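Local coordinates for putative NADH dehydrogenase/NAD(P)H nitroreductase (Bacteroides thetaiotaomicron VPI-5482, PDB 3KWK), which binds flavin mononucleotide and probably works as an FMN-dependent oxidoreductase of the nitroreductase family, at residues I16-S21 / A111-G116. Sequence-based numbering, arbitrary orientation.
Sequences IFERKS and AAESMG. With FMN (flavin mononucleotide), chain B.
E113, on the last turn of helix 97-114, makes every direct contact with E18, R19 and K20, and its CA lies 5.7 Å from that of R19, where the chain leaves helix 11-18. Extended first from the backbone (chi1 -179°) and then bent at chi2, its side chain sets the carboxylate beside that turn. E113 OE1 rests 3.3 Å from R19 CA, while E113 CG runs alongside R19 CA and CB. K20 NZ reaches the carboxylate from across, the two side chains meeting at about a right angle. It bonds weakly to both oxygens, 2.9 Å from E113 OE2 and 3.1 Å from E113 OE1, in a forked salt bridge. In the conformer described, of two modelled for E18, the same ammonium meets E18 OE2 on its anti side, out of the carboxylate plane. With a weak bond to E18 O, four oxygens lie within bonding distance of NZ, three of them weakly bonded. That conformer also brings the like charges of the two glutamates close, an approach K20 probably offsets; a water lies within hydrogen-bonding distance of both E18 OE2 and E113 OE2. S114 OG turns back to A111 O (2.7 Å). G116, with positive phi, is the C-prime residue of a Schellman motif ending the helix, G116 N bonded to E113 O and L117 N to A112 O. Beyond the turn, R19 presents its guanidinium edge to the FMN phosphate (NH1 to O1P, N-H...O angle 163°), and S21 N meets O2P almost straight (174°). The salt-bridge network thus joins helix 97-114 to the Arg-Lys-Ser phosphate-binding loop of a nitroreductase-fold FMN site.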
loop_
_atom_site.group_PDB
_atom_site.type_symbol
_atom_site.label_atom_id
_atom_site.label_comp_id
_atom_site.label_asym_id
_atom_site.label_seq_id
_atom_site.Cartn_x
_atom_site.Cartn_y
_atom_site.Cartn_z
ATOM N N ILE A 16 -9.845 -2.780 6.740
ATOM C CA ILE A 16 -9.336 -1.621 6.040
ATOM C C ILE A 16 -9.906 -0.314 6.647
ATOM O O ILE A 16 -9.193 0.689 6.822
ATOM C CB ILE A 16 -9.669 -1.704 4.529
ATOM C CG1 ILE A 16 -8.765 -2.738 3.839
ATOM C CG2 ILE A 16 -9.552 -0.317 3.842
ATOM C CD1 ILE A 16 -9.252 -3.242 2.437
ATOM N N PHE A 17 -11.199 -0.330 6.952
ATOM C CA PHE A 17 -11.854 0.859 7.523
ATOM C C PHE A 17 -11.469 1.123 8.987
ATOM O O PHE A 17 -11.456 2.279 9.417
ATOM C CB PHE A 17 -13.376 0.755 7.404
ATOM C CG PHE A 17 -13.893 0.614 5.980
ATOM C CD1 PHE A 17 -13.236 1.147 4.892
ATOM C CD2 PHE A 17 -15.064 -0.086 5.750
ATOM C CE1 PHE A 17 -13.767 0.974 3.585
ATOM C CE2 PHE A 17 -15.586 -0.239 4.477
ATOM C CZ PHE A 17 -14.900 0.288 3.386
ATOM N N GLU A 18 -11.089 0.073 9.706
ATOM C CA GLU A 18 -10.805 0.142 11.135
ATOM C C GLU A 18 -9.364 0.542 11.426
ATOM O O GLU A 18 -9.052 1.105 12.486
ATOM C CB GLU A 18 -11.075 -1.212 11.779
ATOM C CG GLU A 18 -10.786 -1.306 13.263
ATOM C CD GLU A 18 -11.551 -0.294 14.117
ATOM O OE1 GLU A 18 -12.705 0.065 13.766
ATOM O OE2 GLU A 18 -10.972 0.109 15.157
ATOM N N ARG A 19 -8.469 0.264 10.488
ATOM C CA ARG A 19 -7.067 0.524 10.711
ATOM C C ARG A 19 -6.829 2.006 11.065
ATOM O O ARG A 19 -7.422 2.916 10.466
ATOM C CB ARG A 19 -6.242 0.162 9.464
ATOM C CG ARG A 19 -4.755 0.381 9.547
ATOM C CD ARG A 19 -4.077 0.859 8.251
ATOM N NE ARG A 19 -4.708 2.104 7.789
ATOM C CZ ARG A 19 -4.493 3.315 8.319
ATOM N NH1 ARG A 19 -3.543 3.512 9.238
ATOM N NH2 ARG A 19 -5.209 4.343 7.881
ATOM N N LYS A 20 -5.969 2.223 12.043
ATOM C CA LYS A 20 -5.498 3.575 12.361
ATOM C C LYS A 20 -4.086 3.541 12.868
ATOM O O LYS A 20 -3.592 2.463 13.241
ATOM C CB LYS A 20 -6.426 4.294 13.355
ATOM C CG LYS A 20 -6.234 3.997 14.852
ATOM C CD LYS A 20 -6.522 2.557 15.201
ATOM C CE LYS A 20 -7.998 2.178 15.246
ATOM N NZ LYS A 20 -8.258 0.684 15.377
ATOM N N SER A 21 -3.441 4.707 12.866
ATOM C CA SER A 21 -2.075 4.824 13.365
ATOM C C SER A 21 -2.126 4.776 14.898
ATOM O O SER A 21 -2.863 5.556 15.542
ATOM C CB SER A 21 -1.434 6.112 12.907
ATOM O OG SER A 21 -1.105 6.070 11.496
ATOM N N ALA A 111 -2.486 -6.146 8.670
ATOM C CA ALA A 111 -2.278 -7.363 9.418
ATOM C C ALA A 111 -2.260 -7.096 10.921
ATOM O O ALA A 111 -2.935 -7.785 11.703
ATOM C CB ALA A 111 -0.933 -8.059 8.941
ATOM N N ALA A 112 -1.496 -6.083 11.330
ATOM C CA ALA A 112 -1.433 -5.668 12.730
ATOM C C ALA A 112 -2.841 -5.386 13.288
ATOM O O ALA A 112 -3.232 -5.941 14.313
ATOM C CB ALA A 112 -0.489 -4.455 12.889
ATOM N N GLU A 113 -3.592 -4.559 12.577
ATOM C CA GLU A 113 -4.931 -4.210 13.002
ATOM C C GLU A 113 -5.813 -5.452 13.188
ATOM O O GLU A 113 -6.582 -5.563 14.164
ATOM C CB GLU A 113 -5.567 -3.265 12.017
ATOM C CG GLU A 113 -6.994 -2.795 12.380
ATOM C CD GLU A 113 -7.039 -1.857 13.574
ATOM O OE1 GLU A 113 -6.248 -0.928 13.595
ATOM O OE2 GLU A 113 -7.869 -2.081 14.444
ATOM N N SER A 114 -5.702 -6.388 12.252
ATOM C CA SER A 114 -6.570 -7.582 12.253
ATOM C C SER A 114 -6.330 -8.553 13.410
ATOM O O SER A 114 -7.154 -9.377 13.691
ATOM C CB SER A 114 -6.417 -8.389 10.933
ATOM O OG SER A 114 -5.181 -9.114 10.863
HETATM N N MSE A 115 -5.169 -8.428 14.057
HETATM C CA MSE A 115 -4.734 -9.297 15.154
HETATM C C MSE A 115 -4.682 -8.527 16.482
HETATM O O MSE A 115 -4.034 -8.928 17.430
HETATM C CB MSE A 115 -3.366 -9.914 14.831
HETATM C CG MSE A 115 -3.460 -10.860 13.591
HETATM SE SE MSE A 115 -1.830 -11.777 13.241
HETATM C CE MSE A 115 -0.882 -10.363 12.424
ATOM N N GLY A 116 -5.437 -7.432 16.552
ATOM C CA GLY A 116 -5.585 -6.714 17.792
ATOM C C GLY A 116 -4.383 -5.879 18.202
ATOM O O GLY A 116 -4.299 -5.426 19.340
HETATM N N1 FMN B . 3.276 8.987 11.631
HETATM C C2 FMN B . 4.242 9.281 12.550
HETATM O O2 FMN B . 3.946 9.280 13.758
HETATM N N3 FMN B . 5.530 9.590 12.143
HETATM C C4 FMN B . 5.901 9.626 10.816
HETATM O O4 FMN B . 7.097 9.903 10.490
HETATM C C4A FMN B . 4.907 9.327 9.880
HETATM N N5 FMN B . 5.194 9.364 8.522
HETATM C C5A FMN B . 4.288 8.890 7.613
HETATM C C6 FMN B . 4.668 8.787 6.267
HETATM C C7 FMN B . 3.765 8.258 5.356
HETATM C C7M FMN B . 4.127 8.110 3.868
HETATM C C8 FMN B . 2.507 7.840 5.744
HETATM C C8M FMN B . 1.576 7.269 4.703
HETATM C C9 FMN B . 2.130 7.961 7.070
HETATM C C9A FMN B . 3.020 8.484 8.020
HETATM N N10 FMN B . 2.659 8.644 9.360
HETATM C C10 FMN B . 3.607 8.995 10.278
HETATM C "C1'" FMN B . 1.300 8.253 9.810
HETATM C "C2'" FMN B . 0.278 9.325 9.442
HETATM O "O2'" FMN B . 0.431 10.486 10.264
HETATM C "C3'" FMN B . -1.162 8.772 9.494
HETATM O "O3'" FMN B . -1.337 7.752 8.511
HETATM C "C4'" FMN B . -2.229 9.872 9.235
HETATM O "O4'" FMN B . -2.212 10.805 10.325
HETATM C "C5'" FMN B . -3.638 9.306 9.040
HETATM O "O5'" FMN B . -3.959 8.630 10.252
HETATM P P FMN B . -4.353 7.047 10.256
HETATM O O1P FMN B . -3.113 6.248 9.812
HETATM O O2P FMN B . -4.693 6.863 11.750
HETATM O O3P FMN B . -5.529 6.805 9.331
HETATM O O HOH W 1 -9.895 -2.243 16.398
#